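Local structure of walker-type atpase (Pyrococcus abyssi, 2QEN) at residues L221-E225 with N226-E230; Y337-D341 with P342-T346. The protein is of unknown function in the cell but binds ADP and magnesium and probably acts as a P-loop ATPase. The protein carries 1 engineered substitution. All coordinates share one frame; numbering follows the deposited sequence.

Contact 1. Residues L221-E225 with N226-E230; sequences LDVPE and NEIEE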
ATOM      1  N   LEU A 221     -30.097   9.295  -1.505  1.00 37.59           N
ATOM      2  CA  LEU A 221     -30.546   8.054  -2.121  1.00 37.77           C
ATOM      3  C   LEU A 221     -30.796   6.994  -1.049  1.00 37.93           C
ATOM      4  O   LEU A 221     -29.998   6.825  -0.118  1.00 37.81           O
ATOM      5  CB  LEU A 221     -29.527   7.568  -3.157  1.00 38.11           C
ATOM      6  CG  LEU A 221     -29.943   6.563  -4.243  1.00 38.04           C
ATOM      7  CD1 LEU A 221     -31.156   7.031  -5.032  1.00 39.31           C
ATOM      8  CD2 LEU A 221     -28.781   6.319  -5.173  1.00 37.45           C
ATOM      9  N   ASP A 222     -31.945   6.333  -1.169  1.00 38.25           N
ATOM     10  CA  ASP A 222     -32.317   5.191  -0.337  1.00 38.35           C
ATOM     11  C   ASP A 222     -32.150   3.922  -1.172  1.00 37.88           C
ATOM     12  O   ASP A 222     -32.801   3.758  -2.200  1.00 38.38           O
ATOM     13  CB  ASP A 222     -33.767   5.324   0.163  1.00 38.74           C
ATOM     14  CG  ASP A 222     -33.911   6.321   1.326  1.00 39.93           C
ATOM     15  OD1 ASP A 222     -33.146   6.222   2.318  1.00 40.84           O
ATOM     16  OD2 ASP A 222     -34.802   7.199   1.256  1.00 40.14           O
ATOM     17  N   VAL A 223     -31.236   3.055  -0.753  1.00 37.34           N
ATOM     18  CA  VAL A 223     -30.996   1.791  -1.447  1.00 36.08           C
ATOM     19  C   VAL A 223     -31.516   0.643  -0.575  1.00 35.40           C
ATOM     20  O   VAL A 223     -31.179   0.572   0.618  1.00 35.25           O
ATOM     21  CB  VAL A 223     -29.504   1.613  -1.798  1.00 36.06           C
ATOM     22  CG1 VAL A 223     -29.239   0.235  -2.402  1.00 35.35           C
ATOM     23  CG2 VAL A 223     -29.058   2.703  -2.768  1.00 35.85           C
ATOM     24  N   PRO A 224     -32.341  -0.254  -1.162  1.00 34.43           N
ATOM     25  CA  PRO A 224     -32.933  -1.331  -0.357  1.00 33.79           C
ATOM     26  C   PRO A 224     -31.865  -2.119   0.402  1.00 33.31           C
ATOM     27  O   PRO A 224     -30.739  -2.288  -0.093  1.00 32.87           O
ATOM     28  CB  PRO A 224     -33.624  -2.220  -1.399  1.00 33.96           C
ATOM     29  CG  PRO A 224     -33.869  -1.308  -2.573  1.00 33.89           C
ATOM     30  CD  PRO A 224     -32.733  -0.339  -2.583  1.00 33.82           C
ATOM     31  N   GLU A 225     -32.234  -2.577   1.599  1.00 32.92           N
ATOM     32  CA  GLU A 225     -31.339  -3.271   2.523  1.00 32.15           C
ATOM     33  C   GLU A 225     -30.644  -4.474   1.896  1.00 31.54           C
ATOM     34  O   GLU A 225     -29.431  -4.632   2.041  1.00 31.07           O
ATOM     35  CB  GLU A 225     -32.113  -3.724   3.762  1.00 32.33           C
ATOM     36  CG  GLU A 225     -31.203  -4.235   4.860  1.00 33.11           C
ATOM     37  CD  GLU A 225     -31.946  -4.803   6.049  1.00 34.89           C
ATOM     38  OE1 GLU A 225     -33.197  -4.804   6.047  1.00 34.92           O
ATOM     39  OE2 GLU A 225     -31.264  -5.251   6.995  1.00 35.66           O
ATOM     40  N   ASN A 226     -31.419  -5.308   1.198  1.00 30.56           N
ATOM     41  CA  ASN A 226     -30.904  -6.515   0.552  1.00 30.47           C
ATOM     42  C   ASN A 226     -29.872  -6.281  -0.572  1.00 29.85           C
ATOM     43  O   ASN A 226     -29.041  -7.149  -0.829  1.00 28.70           O
ATOM     44  CB  ASN A 226     -32.062  -7.403   0.060  1.00 30.69           C
ATOM     45  CG  ASN A 226     -32.618  -8.329   1.162  1.00 33.14           C
ATOM     46  OD1 ASN A 226     -31.988  -8.541   2.211  1.00 34.94           O
ATOM     47  ND2 ASN A 226     -33.803  -8.889   0.916  1.00 32.02           N
ATOM     48  N   GLU A 227     -29.931  -5.120  -1.230  1.00 29.73           N
ATOM     49  CA  GLU A 227     -28.971  -4.767  -2.273  1.00 30.48           C
ATOM     50  C   GLU A 227     -27.612  -4.381  -1.675  1.00 30.79           C
ATOM     51  O   GLU A 227     -26.558  -4.701  -2.233  1.00 30.95           O
ATOM     52  CB  GLU A 227     -29.494  -3.624  -3.164  1.00 29.90           C
ATOM     53  CG  GLU A 227     -30.717  -3.989  -4.038  1.00 31.45           C
ATOM     54  CD  GLU A 227     -31.185  -2.819  -4.905  1.00 31.87           C
ATOM     55  OE1 GLU A 227     -30.351  -1.944  -5.255  1.00 32.70           O
ATOM     56  OE2 GLU A 227     -32.393  -2.765  -5.233  1.00 35.20           O
ATOM     57  N   ILE A 228     -27.639  -3.672  -0.552  1.00 31.34           N
ATOM     58  CA  ILE A 228     -26.407  -3.376   0.183  1.00 31.66           C
ATOM     59  C   ILE A 228     -25.783  -4.662   0.764  1.00 32.14           C
ATOM     60  O   ILE A 228     -24.571  -4.864   0.661  1.00 32.36           O
ATOM     61  CB  ILE A 228     -26.622  -2.244   1.244  1.00 31.93           C
ATOM     62  CG1 ILE A 228     -26.657  -0.875   0.525  1.00 31.20           C
ATOM     63  CG2 ILE A 228     -25.527  -2.276   2.348  1.00 31.02           C
ATOM     64  CD1 ILE A 228     -27.350   0.221   1.292  1.00 30.97           C
ATOM     65  N   GLU A 229     -26.609  -5.537   1.333  1.00 32.21           N
ATOM     66  CA  GLU A 229     -26.132  -6.844   1.806  1.00 33.04           C
ATOM     67  C   GLU A 229     -25.491  -7.658   0.686  1.00 33.05           C
ATOM     68  O   GLU A 229     -24.403  -8.203   0.861  1.00 32.22           O
ATOM     69  CB  GLU A 229     -27.261  -7.646   2.460  1.00 33.42           C
ATOM     70  CG  GLU A 229     -27.932  -6.908   3.594  1.00 36.15           C
ATOM     71  CD  GLU A 229     -28.511  -7.829   4.640  1.00 40.72           C
ATOM     72  OE1 GLU A 229     -29.551  -8.480   4.359  1.00 41.86           O
ATOM     73  OE2 GLU A 229     -27.924  -7.880   5.752  1.00 41.33           O
ATOM     74  N   GLU A 230     -26.162  -7.726  -0.466  1.00 33.34           N
ATOM     75  CA  GLU A 230     -25.625  -8.432  -1.634  1.00 34.25           C
ATOM     76  C   GLU A 230     -24.300  -7.822  -2.142  1.00 33.55           C
ATOM     77  O   GLU A 230     -23.388  -8.543  -2.528  1.00 33.77           O
ATOM     78  CB  GLU A 230     -26.674  -8.498  -2.755  1.00 35.05           C
ATOM     79  CG  GLU A 230     -26.417  -9.566  -3.812  1.00 38.46           C
ATOM     80  CD  GLU A 230     -26.976 -10.932  -3.444  1.00 41.69           C
ATOM     81  OE1 GLU A 230     -28.221 -11.131  -3.461  1.00 41.97           O
ATOM     82  OE2 GLU A 230     -26.153 -11.824  -3.146  1.00 45.35           O
TER
HETATM   83  O   HOH W   1     -31.894  -7.962   6.813  1.00 61.60           O

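Contact 2. Residues Y337-D341 with P342-T346; sequences YKIAD and PVVAT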
ATOM      1  N   TYR A 337      -4.947 -22.425   1.082  1.00 30.35           N
ATOM      2  CA  TYR A 337      -4.688 -21.176   0.358  1.00 30.18           C
ATOM      3  C   TYR A 337      -5.966 -20.454  -0.042  1.00 29.74           C
ATOM      4  O   TYR A 337      -6.959 -21.077  -0.430  1.00 29.41           O
ATOM      5  CB  TYR A 337      -3.819 -21.416  -0.876  1.00 29.79           C
ATOM      6  CG  TYR A 337      -2.585 -22.208  -0.571  1.00 30.32           C
ATOM      7  CD1 TYR A 337      -1.488 -21.602   0.035  1.00 29.46           C
ATOM      8  CD2 TYR A 337      -2.521 -23.576  -0.850  1.00 30.96           C
ATOM      9  CE1 TYR A 337      -0.356 -22.319   0.329  1.00 30.54           C
ATOM     10  CE2 TYR A 337      -1.373 -24.313  -0.553  1.00 31.02           C
ATOM     11  CZ  TYR A 337      -0.297 -23.673   0.031  1.00 30.32           C
ATOM     12  OH  TYR A 337       0.845 -24.363   0.343  1.00 30.63           O
ATOM     13  N   LYS A 338      -5.946 -19.136   0.095  1.00 29.55           N
ATOM     14  CA  LYS A 338      -7.000 -18.301  -0.484  1.00 30.36           C
ATOM     15  C   LYS A 338      -6.485 -17.019  -1.106  1.00 29.52           C
ATOM     16  O   LYS A 338      -5.498 -16.433  -0.651  1.00 29.44           O
ATOM     17  CB  LYS A 338      -8.162 -18.002   0.487  1.00 30.44           C
ATOM     18  CG  LYS A 338      -7.836 -17.954   1.948  1.00 34.25           C
ATOM     19  CD  LYS A 338      -8.252 -19.270   2.619  1.00 37.87           C
ATOM     20  CE  LYS A 338      -7.668 -19.408   4.014  1.00 39.32           C
ATOM     21  NZ  LYS A 338      -8.257 -20.589   4.732  1.00 41.16           N
ATOM     22  N   ILE A 339      -7.171 -16.588  -2.155  1.00 29.26           N
ATOM     23  CA  ILE A 339      -6.924 -15.272  -2.717  1.00 28.84           C
ATOM     24  C   ILE A 339      -7.208 -14.238  -1.604  1.00 28.57           C
ATOM     25  O   ILE A 339      -8.273 -14.256  -0.972  1.00 28.51           O
ATOM     26  CB  ILE A 339      -7.790 -15.019  -3.980  1.00 28.64           C
ATOM     27  CG1 ILE A 339      -7.678 -16.175  -4.991  1.00 29.15           C
ATOM     28  CG2 ILE A 339      -7.482 -13.668  -4.617  1.00 28.89           C
ATOM     29  CD1 ILE A 339      -6.293 -16.486  -5.523  1.00 29.05           C
ATOM     30  N   ALA A 340      -6.228 -13.375  -1.357  1.00 27.94           N
ATOM     31  CA  ALA A 340      -6.311 -12.355  -0.318  1.00 27.90           C
ATOM     32  C   ALA A 340      -7.491 -11.391  -0.515  1.00 27.85           C
ATOM     33  O   ALA A 340      -8.142 -11.005   0.462  1.00 28.27           O
ATOM     34  CB  ALA A 340      -4.987 -11.582  -0.230  1.00 27.56           C
ATOM     35  N   ASP A 341      -7.736 -10.993  -1.766  1.00 27.48           N
ATOM     36  CA  ASP A 341      -8.852 -10.111  -2.136  1.00 27.35           C
ATOM     37  C   ASP A 341      -9.927 -10.936  -2.868  1.00 27.04           C
ATOM     38  O   ASP A 341      -9.670 -11.461  -3.939  1.00 26.79           O
ATOM     39  CB  ASP A 341      -8.332  -8.970  -3.032  1.00 27.32           C
ATOM     40  CG  ASP A 341      -9.435  -7.994  -3.489  1.00 28.06           C
ATOM     41  OD1 ASP A 341     -10.646  -8.263  -3.313  1.00 28.61           O
ATOM     42  OD2 ASP A 341      -9.080  -6.934  -4.053  1.00 29.04           O
ATOM     43  N   PRO A 342     -11.144 -11.042  -2.291  1.00 27.04           N
ATOM     44  CA  PRO A 342     -12.238 -11.852  -2.865  1.00 26.85           C
ATOM     45  C   PRO A 342     -12.713 -11.398  -4.251  1.00 26.74           C
ATOM     46  O   PRO A 342     -13.252 -12.205  -5.009  1.00 26.79           O
ATOM     47  CB  PRO A 342     -13.373 -11.669  -1.852  1.00 26.88           C
ATOM     48  CG  PRO A 342     -13.051 -10.412  -1.151  1.00 26.90           C
ATOM     49  CD  PRO A 342     -11.562 -10.394  -1.038  1.00 26.74           C
ATOM     50  N   VAL A 343     -12.540 -10.114  -4.561  1.00 26.59           N
ATOM     51  CA  VAL A 343     -12.811  -9.591  -5.898  1.00 26.35           C
ATOM     52  C   VAL A 343     -11.780 -10.106  -6.934  1.00 26.94           C
ATOM     53  O   VAL A 343     -12.148 -10.471  -8.051  1.00 27.49           O
ATOM     54  CB  VAL A 343     -12.956  -8.052  -5.866  1.00 26.14           C
ATOM     55  CG1 VAL A 343     -13.161  -7.464  -7.264  1.00 25.24           C
ATOM     56  CG2 VAL A 343     -14.100  -7.667  -4.947  1.00 25.34           C
ATOM     57  N   VAL A 344     -10.500 -10.161  -6.561  1.00 27.44           N
ATOM     58  CA  VAL A 344      -9.492 -10.837  -7.385  1.00 27.62           C
ATOM     59  C   VAL A 344      -9.917 -12.286  -7.689  1.00 28.33           C
ATOM     60  O   VAL A 344      -9.863 -12.722  -8.838  1.00 28.53           O
ATOM     61  CB  VAL A 344      -8.061 -10.751  -6.771  1.00 27.35           C
ATOM     62  CG1 VAL A 344      -7.044 -11.578  -7.572  1.00 27.45           C
ATOM     63  CG2 VAL A 344      -7.602  -9.323  -6.720  1.00 26.67           C
ATOM     64  N   ALA A 345     -10.372 -13.013  -6.671  1.00 28.85           N
ATOM     65  CA  ALA A 345     -10.908 -14.354  -6.879  1.00 29.44           C
ATOM     66  C   ALA A 345     -12.075 -14.392  -7.899  1.00 29.94           C
ATOM     67  O   ALA A 345     -12.095 -15.241  -8.800  1.00 29.65           O
ATOM     68  CB  ALA A 345     -11.315 -14.981  -5.536  1.00 29.45           C
ATOM     69  N   THR A 346     -13.033 -13.471  -7.756  1.00 30.67           N
ATOM     70  CA  THR A 346     -14.152 -13.333  -8.703  1.00 31.01           C
ATOM     71  C   THR A 346     -13.665 -13.115 -10.141  1.00 31.80           C
ATOM     72  O   THR A 346     -14.145 -13.766 -11.062  1.00 31.94           O
ATOM     73  CB  THR A 346     -15.120 -12.207  -8.265  1.00 31.07           C
ATOM     74  OG1 THR A 346     -15.677 -12.543  -6.987  1.00 31.21           O
ATOM     75  CG2 THR A 346     -16.271 -12.009  -9.270  1.00 30.31           C
TER

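Contact 1. Residues L221-E225 with N226-E230
E227 turns back over P224, the residue at the N-cap position of helix 225-235, and opens the contact along the first turn. Its backbone N donates to P224 O at 3.2 Å, a bent bond. With CG beside the backbone N (chi1 -67°) and an extended chain beyond, the carboxylate is carried back to the proline ring, where OE2 sits 3.4 Å from P224 CG. OE1 lies 3.8 Å from V223 CG1 and takes a hydrogen bond from Y249 of helix 239-252. Trimming this side chain to an alanine is likely to cost the Y249 hydroxyl its carboxylate partner and to uncover one side of the proline ring. I228 N makes a weak bond to the same P224 O, while CD1 packs 4.0 Å from V223 CB, both side chains also touching F216 of helix 205-217. E229 N makes the firmer i-to-i+4 bond, to E225 O at 3.0 Å. The carboxylates of E225 and E229 come near each other, OE2 to OE2 4.4 Å, and a water donates weakly to E225 OE2 and E229 OE1. Two like charges one turn apart are thus bridged only loosely, and any repulsion is probably eased by the weak, long ion pair of E229 with K205.

Contact 2. Residues Y337-D341 with P342-T346
D341 closes the loop after strand 336-339 by capping the helix that follows, and both its side chain and its carbonyl are used. OD1 accepts from V343 N at 2.9 Å, met from above the carboxylate plane, 43° out of it. The torsion that places CG anti to the backbone N (chi1 179°) swings the carboxylate alongside the first helical residues. OD2 is satisfied elsewhere, by the indole NE1 of W241. The main-chain O of D341 takes the first i-to-i+4 bond, from A345 N at 3.2 Å. This is an aspartate N-cap followed by proline, a residue that suits the first helical turn because its nitrogen has no hydrogen to offer; here it joins helix 342-348 to the second strand of a hairpin consistent with the wing of a winged-helix domain of the MCM C-terminal type. P342 O in turn receives two donors from T346, the backbone N at 3.0 Å and OG1 at 3.1 Å, which approach from opposite faces of the carbonyl plane. Apart from these polar links, I339 packs against the helix: CG2 meets V344 CG1 at 3.6 Å, the side chains crossing at about a right angle, and CB lies 3.9 Å from A345 CB.

Overall arrangement
The two contacts illustrate how a chain enters a helix at two different places in one fold. Contact 1 comes first in the chain, at the start of helix 225-235, near the surface and in the probable ATPase domain; contact 2 follows much later, where strand 336-339 of the probable winged-helix region gives way to helix 342-348. Their centres are 24 Å apart and their nearest atoms about 10 Å, so they do not touch. Helix 255-280 links them, meeting E227 and E230 through F255 and V343 and V344 further along. In contact 2 the D341 side chain lies about 9 Å from the bound ADP, which brings this part of the C-terminal region close to the nucleotide site, near R41, which binds ADP.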